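Local coordinates for protein integral membrane indolylacetylinositol arabinosyltransferase EmbB (Mycolicibacterium smegmatis MC2 155, PDB 7BVC) that probably polymerizes arabinose into the arabinan of cell-wall arabinogalactan as a membrane-embedded arabinosyltransferase of the emb family, at residues Leu238-Leu243 / Arg413-Ala418; Val403-Ala408 / Ala418-Thr423. All blocks are in the same frame, centred on the assembly; numbering follows the deposited sequence.

Contact 1: residues Leu238-Leu243 / Arg413-Ala418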
loop_
_atom_site.group_PDB
_atom_site.type_symbol
_atom_site.label_atom_id
_atom_site.label_comp_id
_atom_site.label_asym_id
_atom_site.label_seq_id
_atom_site.Cartn_x
_atom_site.Cartn_y
_atom_site.Cartn_z
ATOM N N LEU B 238 -29.950 35.545 -24.495
ATOM C CA LEU B 238 -31.054 35.777 -25.421
ATOM C C LEU B 238 -30.614 36.626 -26.607
ATOM O O LEU B 238 -31.034 36.385 -27.744
ATOM C CB LEU B 238 -32.221 36.442 -24.694
ATOM C CG LEU B 238 -32.981 35.579 -23.687
ATOM C CD1 LEU B 238 -34.096 36.376 -23.037
ATOM C CD2 LEU B 238 -33.531 34.337 -24.362
ATOM N N ALA B 239 -29.763 37.626 -26.361
ATOM C CA ALA B 239 -29.264 38.448 -27.459
ATOM C C ALA B 239 -28.387 37.637 -28.405
ATOM O O ALA B 239 -28.478 37.787 -29.629
ATOM C CB ALA B 239 -28.497 39.648 -26.907
ATOM N N LEU B 240 -27.534 36.768 -27.857
ATOM C CA LEU B 240 -26.713 35.907 -28.702
ATOM C C LEU B 240 -27.577 34.941 -29.504
ATOM O O LEU B 240 -27.270 34.639 -30.663
ATOM C CB LEU B 240 -25.698 35.149 -27.847
ATOM C CG LEU B 240 -24.826 34.107 -28.549
ATOM C CD1 LEU B 240 -24.049 34.737 -29.690
ATOM C CD2 LEU B 240 -23.882 33.446 -27.560
ATOM N N TRP B 241 -28.664 34.449 -28.909
ATOM C CA TRP B 241 -29.588 33.588 -29.643
ATOM C C TRP B 241 -30.248 34.343 -30.790
ATOM O O TRP B 241 -30.371 33.824 -31.908
ATOM C CB TRP B 241 -30.641 33.029 -28.687
ATOM C CG TRP B 241 -31.686 32.196 -29.351
ATOM C CD1 TRP B 241 -31.505 31.323 -30.382
ATOM C CD2 TRP B 241 -33.079 32.149 -29.026
ATOM N NE1 TRP B 241 -32.700 30.738 -30.720
ATOM C CE2 TRP B 241 -33.682 31.230 -29.901
ATOM C CE3 TRP B 241 -33.874 32.799 -28.079
ATOM C CZ2 TRP B 241 -35.042 30.944 -29.861
ATOM C CZ3 TRP B 241 -35.224 32.514 -28.040
ATOM C CH2 TRP B 241 -35.795 31.594 -28.924
ATOM N N ARG B 242 -30.694 35.573 -30.526
ATOM C CA ARG B 242 -31.285 36.389 -31.582
ATOM C C ARG B 242 -30.282 36.666 -32.695
ATOM O O ARG B 242 -30.657 36.708 -33.873
ATOM C CB ARG B 242 -31.817 37.694 -30.992
ATOM C CG ARG B 242 -32.016 38.812 -32.000
ATOM C CD ARG B 242 -33.226 38.560 -32.880
ATOM N NE ARG B 242 -33.213 39.408 -34.066
ATOM C CZ ARG B 242 -32.945 38.972 -35.293
ATOM N NH1 ARG B 242 -32.669 37.692 -35.498
ATOM N NH2 ARG B 242 -32.953 39.815 -36.315
ATOM N N LEU B 243 -29.008 36.847 -32.347
ATOM C CA LEU B 243 -27.982 37.034 -33.371
ATOM C C LEU B 243 -27.756 35.754 -34.167
ATOM O O LEU B 243 -27.529 35.805 -35.380
ATOM C CB LEU B 243 -26.675 37.494 -32.728
ATOM C CG LEU B 243 -26.533 38.980 -32.404
ATOM C CD1 LEU B 243 -25.097 39.303 -32.041
ATOM C CD2 LEU B 243 -26.998 39.824 -33.574
ATOM N N ARG B 413 -24.080 26.984 -34.829
ATOM C CA ARG B 413 -24.476 28.120 -34.013
ATOM C C ARG B 413 -23.598 28.183 -32.771
ATOM O O ARG B 413 -22.818 27.272 -32.483
ATOM C CB ARG B 413 -25.954 28.036 -33.615
ATOM C CG ARG B 413 -26.917 28.248 -34.766
ATOM C CD ARG B 413 -28.357 28.247 -34.288
ATOM N NE ARG B 413 -29.281 28.654 -35.342
ATOM C CZ ARG B 413 -30.595 28.761 -35.182
ATOM N NH1 ARG B 413 -31.144 28.493 -34.007
ATOM N NH2 ARG B 413 -31.361 29.137 -36.195
ATOM N N LEU B 414 -23.734 29.281 -32.029
ATOM C CA LEU B 414 -22.958 29.502 -30.818
ATOM C C LEU B 414 -23.774 29.401 -29.538
ATOM O O LEU B 414 -23.186 29.387 -28.452
ATOM C CB LEU B 414 -22.275 30.877 -30.863
ATOM C CG LEU B 414 -20.939 30.953 -31.598
ATOM C CD1 LEU B 414 -20.573 32.397 -31.869
ATOM C CD2 LEU B 414 -19.856 30.272 -30.785
ATOM N N THR B 415 -25.105 29.336 -29.628
ATOM C CA THR B 415 -25.908 29.300 -28.407
ATOM C C THR B 415 -25.745 27.987 -27.651
ATOM O O THR B 415 -25.561 28.030 -26.419
ATOM C CB THR B 415 -27.373 29.599 -28.738
ATOM O OG1 THR B 415 -27.465 30.878 -29.377
ATOM C CG2 THR B 415 -28.208 29.620 -27.470
ATOM N N PRO B 416 -25.809 26.807 -28.281
ATOM C CA PRO B 416 -25.469 25.587 -27.533
ATOM C C PRO B 416 -24.034 25.577 -27.041
ATOM O O PRO B 416 -23.771 25.068 -25.945
ATOM C CB PRO B 416 -25.734 24.460 -28.543
ATOM C CG PRO B 416 -25.855 25.119 -29.861
ATOM C CD PRO B 416 -26.367 26.485 -29.607
ATOM N N ALA B 417 -23.097 26.133 -27.810
ATOM C CA ALA B 417 -21.721 26.239 -27.342
ATOM C C ALA B 417 -21.579 27.229 -26.196
ATOM O O ALA B 417 -20.573 27.188 -25.481
ATOM C CB ALA B 417 -20.801 26.640 -28.494
ATOM N N ALA B 418 -22.555 28.115 -26.009
ATOM C CA ALA B 418 -22.575 29.005 -24.856
ATOM C C ALA B 418 -23.222 28.361 -23.641
ATOM O O ALA B 418 -22.798 28.622 -22.512
ATOM C CB ALA B 418 -23.312 30.302 -25.199
#

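Contact 2: residues Val403-Ala408 / Ala418-Thr423. With PNS (4'-phosphopantetheine), chain G.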
loop_
_atom_site.group_PDB
_atom_site.type_symbol
_atom_site.label_atom_id
_atom_site.label_comp_id
_atom_site.label_asym_id
_atom_site.label_seq_id
_atom_site.Cartn_x
_atom_site.Cartn_y
_atom_site.Cartn_z
ATOM N N VAL B 403 -23.003 16.582 -25.682
ATOM C CA VAL B 403 -24.164 16.623 -26.568
ATOM C C VAL B 403 -24.402 18.040 -27.078
ATOM O O VAL B 403 -24.680 18.251 -28.265
ATOM C CB VAL B 403 -25.402 16.061 -25.846
ATOM C CG1 VAL B 403 -26.657 16.337 -26.649
ATOM C CG2 VAL B 403 -25.242 14.571 -25.614
ATOM N N LEU B 404 -24.271 19.035 -26.198
ATOM C CA LEU B 404 -24.507 20.416 -26.605
ATOM C C LEU B 404 -23.435 20.900 -27.573
ATOM O O LEU B 404 -23.737 21.624 -28.529
ATOM C CB LEU B 404 -24.570 21.321 -25.375
ATOM C CG LEU B 404 -25.856 21.244 -24.554
ATOM C CD1 LEU B 404 -25.753 22.119 -23.321
ATOM C CD2 LEU B 404 -27.048 21.648 -25.399
ATOM N N ILE B 405 -22.182 20.507 -27.351
ATOM C CA ILE B 405 -21.119 20.915 -28.265
ATOM C C ILE B 405 -21.306 20.263 -29.630
ATOM O O ILE B 405 -21.091 20.897 -30.671
ATOM C CB ILE B 405 -19.741 20.599 -27.657
ATOM C CG1 ILE B 405 -19.312 21.740 -26.739
ATOM C CG2 ILE B 405 -18.706 20.365 -28.741
ATOM C CD1 ILE B 405 -17.991 21.513 -26.078
ATOM N N GLU B 406 -21.725 18.997 -29.656
ATOM C CA GLU B 406 -22.006 18.359 -30.936
ATOM C C GLU B 406 -23.188 19.014 -31.640
ATOM O O GLU B 406 -23.180 19.136 -32.869
ATOM C CB GLU B 406 -22.260 16.867 -30.741
ATOM C CG GLU B 406 -21.033 16.090 -30.295
ATOM C CD GLU B 406 -20.039 15.874 -31.418
ATOM O OE1 GLU B 406 -20.425 16.023 -32.595
ATOM O OE2 GLU B 406 -18.868 15.552 -31.121
ATOM N N ARG B 407 -24.199 19.452 -30.886
ATOM C CA ARG B 407 -25.312 20.173 -31.499
ATOM C C ARG B 407 -24.854 21.506 -32.075
ATOM O O ARG B 407 -25.330 21.927 -33.138
ATOM C CB ARG B 407 -26.424 20.390 -30.475
ATOM C CG ARG B 407 -27.290 19.173 -30.225
ATOM C CD ARG B 407 -28.084 18.792 -31.460
ATOM N NE ARG B 407 -29.094 17.784 -31.154
ATOM C CZ ARG B 407 -30.402 18.003 -31.200
ATOM N NH1 ARG B 407 -30.864 19.194 -31.545
ATOM N NH2 ARG B 407 -31.250 17.029 -30.903
ATOM N N ALA B 408 -23.940 22.187 -31.383
ATOM C CA ALA B 408 -23.394 23.438 -31.904
ATOM C C ALA B 408 -22.610 23.200 -33.186
ATOM O O ALA B 408 -22.706 23.984 -34.137
ATOM C CB ALA B 408 -22.508 24.106 -30.855
ATOM N N ALA B 418 -22.555 28.115 -26.009
ATOM C CA ALA B 418 -22.575 29.005 -24.856
ATOM C C ALA B 418 -23.222 28.361 -23.641
ATOM O O ALA B 418 -22.798 28.622 -22.512
ATOM C CB ALA B 418 -23.312 30.302 -25.199
ATOM N N LEU B 419 -24.243 27.526 -23.850
ATOM C CA LEU B 419 -24.840 26.801 -22.733
ATOM C C LEU B 419 -23.926 25.690 -22.235
ATOM O O LEU B 419 -23.972 25.330 -21.051
ATOM C CB LEU B 419 -26.196 26.229 -23.137
ATOM C CG LEU B 419 -27.291 27.242 -23.467
ATOM C CD1 LEU B 419 -28.526 26.542 -24.003
ATOM C CD2 LEU B 419 -27.631 28.069 -22.242
ATOM N N ALA B 420 -23.091 25.134 -23.119
ATOM C CA ALA B 420 -22.158 24.094 -22.703
ATOM C C ALA B 420 -21.135 24.623 -21.709
ATOM O O ALA B 420 -20.710 23.887 -20.813
ATOM C CB ALA B 420 -21.456 23.500 -23.920
ATOM N N ILE B 421 -20.740 25.890 -21.838
ATOM C CA ILE B 421 -19.779 26.459 -20.899
ATOM C C ILE B 421 -20.395 26.577 -19.510
ATOM O O ILE B 421 -19.752 26.255 -18.503
ATOM C CB ILE B 421 -19.273 27.817 -21.415
ATOM C CG1 ILE B 421 -18.600 27.648 -22.776
ATOM C CG2 ILE B 421 -18.300 28.427 -20.426
ATOM C CD1 ILE B 421 -17.875 28.882 -23.254
ATOM N N THR B 422 -21.649 27.029 -19.430
ATOM C CA THR B 422 -22.322 27.098 -18.138
ATOM C C THR B 422 -22.526 25.711 -17.550
ATOM O O THR B 422 -22.381 25.518 -16.337
ATOM C CB THR B 422 -23.666 27.810 -18.269
ATOM O OG1 THR B 422 -24.616 26.931 -18.880
ATOM C CG2 THR B 422 -23.529 29.051 -19.116
ATOM N N THR B 423 -22.867 24.731 -18.390
ATOM C CA THR B 423 -23.022 23.367 -17.898
ATOM C C THR B 423 -21.710 22.835 -17.331
ATOM O O THR B 423 -21.692 22.223 -16.256
ATOM C CB THR B 423 -23.529 22.458 -19.017
ATOM O OG1 THR B 423 -24.802 22.929 -19.475
ATOM C CG2 THR B 423 -23.679 21.033 -18.517
HETATM O O23 PNS G . -36.816 16.290 -39.410
HETATM P P24 PNS G . -36.686 16.068 -37.924
HETATM O O25 PNS G . -38.004 16.359 -37.256
HETATM O O26 PNS G . -36.284 14.639 -37.670
HETATM O O27 PNS G . -35.520 17.063 -37.326
HETATM C C28 PNS G . -35.260 18.259 -38.001
HETATM C C29 PNS G . -35.138 19.386 -36.979
HETATM C C30 PNS G . -33.725 19.405 -36.403
HETATM C C31 PNS G . -35.420 20.706 -37.690
HETATM C C32 PNS G . -36.146 19.142 -35.855
HETATM O O33 PNS G . -35.999 17.831 -35.394
HETATM C C34 PNS G . -35.915 20.070 -34.665
HETATM O O35 PNS G . -36.143 21.229 -34.735
HETATM N N36 PNS G . -35.431 19.515 -33.418
HETATM C C37 PNS G . -35.217 20.392 -32.287
HETATM C C38 PNS G . -35.518 19.640 -30.997
HETATM C C39 PNS G . -34.328 19.077 -30.234
HETATM O O40 PNS G . -33.268 19.021 -30.757
HETATM N N41 PNS G . -34.493 18.605 -28.873
HETATM C C42 PNS G . -35.790 18.669 -28.229
HETATM C C43 PNS G . -35.590 18.756 -26.720
HETATM S S44 PNS G . -34.100 17.822 -26.273
#

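Contact 1: residues Leu238-Leu243 / Arg413-Ala418
L240 and W241 both hold CG anti to the backbone N (chi1 175° and 177°), whereas T415 sets its hydroxyl beside its own N (chi1 -58°) so that OG1 faces the other helix. The contact joins two helices of the GT-C-type membrane domain: 238-243 from the C-terminal part of helix 231-244, and 413-418, which runs from a loop into helix 415-428. T415 lies opposite W241, their CA atoms 5.8 Å apart, and the two side chains cross obliquely. T415 OG1 makes no hydrogen bond across the contact; it packs against the W241 backbone, 3.5 Å from W241 CA, with W241 CB at 3.9 Å. Its hydrogen-bonding partner is D244 OD2, one turn further along helix 231-244. The same carboxylate oxygen accepts from the backbone N of L414, so D244 holds the L414-T415 segment through two bonds. On the buried side, L240 directs CD2 to A418 CB at 4.0 Å and brings CD1 to L414 CB at 4.4 Å. L464 and P467 of helix 462-472 also lie against L240. On the more exposed side, the extended R413 side chain brings only NH1 to the edge of the W241 indole, without a hydrogen bond to it. Its guanidinium is instead held by a salt bridge from NH2 to D247 and a hydrogen bond to the R249 carbonyl, and R413 NH1 lies near the ring plane, 4.3 Å from W241 NE1.

Contact 2: residues Val403-Ala408 / Ala418-Thr423
Helices 391-411 and 415-428 form an antiparallel helical hairpin in the GT-C-type membrane domain, the short segments 403-408 and 418-423 running at 167° with axes 8.8 Å apart. The tight part centres on A420, whose small side chain lets the backbones approach. A420 CB meets L404 CB at 4.1 Å and, on its buried side, I405 CG1 at 4.0 Å. L404, with CG beside its own N (chi1 -76°), extends CD1 to the L419 side chain, the A420 backbone N and T423 OG1, crossing T423 at about a right angle. The hydroxyl of T423 is turned back onto its own helix, where L419 O takes T423 N, T423 OG1 and T422 OG1; T422 OG1 lies in the carbonyl plane on a lone pair, T423 OG1 above that plane. Toward the exposed L419 the packing loosens, its CB alone approaching L404 CD1. R407 leaves the interface altogether: bent at chi2 (-65°), it carries its guanidinium to 4'-phosphopantetheine, which T257 also binds. The ligand carbonyl lies at the guanidinium edge, R407 NH1 giving O40 a hydrogen bond of 2.5 Å and NH2 a weak one.

Overall arrangement
Contacts 1 and 2 lie 10 Å apart, centre to centre, and share A418 and helix 415-428. Along the chain the order is 238-243, 403-408, 413-418, 418-423, so their segments alternate. Contact 2 is local, pairing helix 415-428 with the helix before it; contact 1 bridges some 170 residues to helix 231-244. Helix 415-428 packs on both neighbours, with residues facing helix 231-244 and helix 391-411 alternating along its first turns, tying an early helix of the membrane domain to the 391-411 hairpin. P416 and A417 pack on A408 and join the two contacts. R407 places contact 2 at the 4'-phosphopantetheine pocket, and the side chain of R413 in contact 1 is about 9 Å from that ligand.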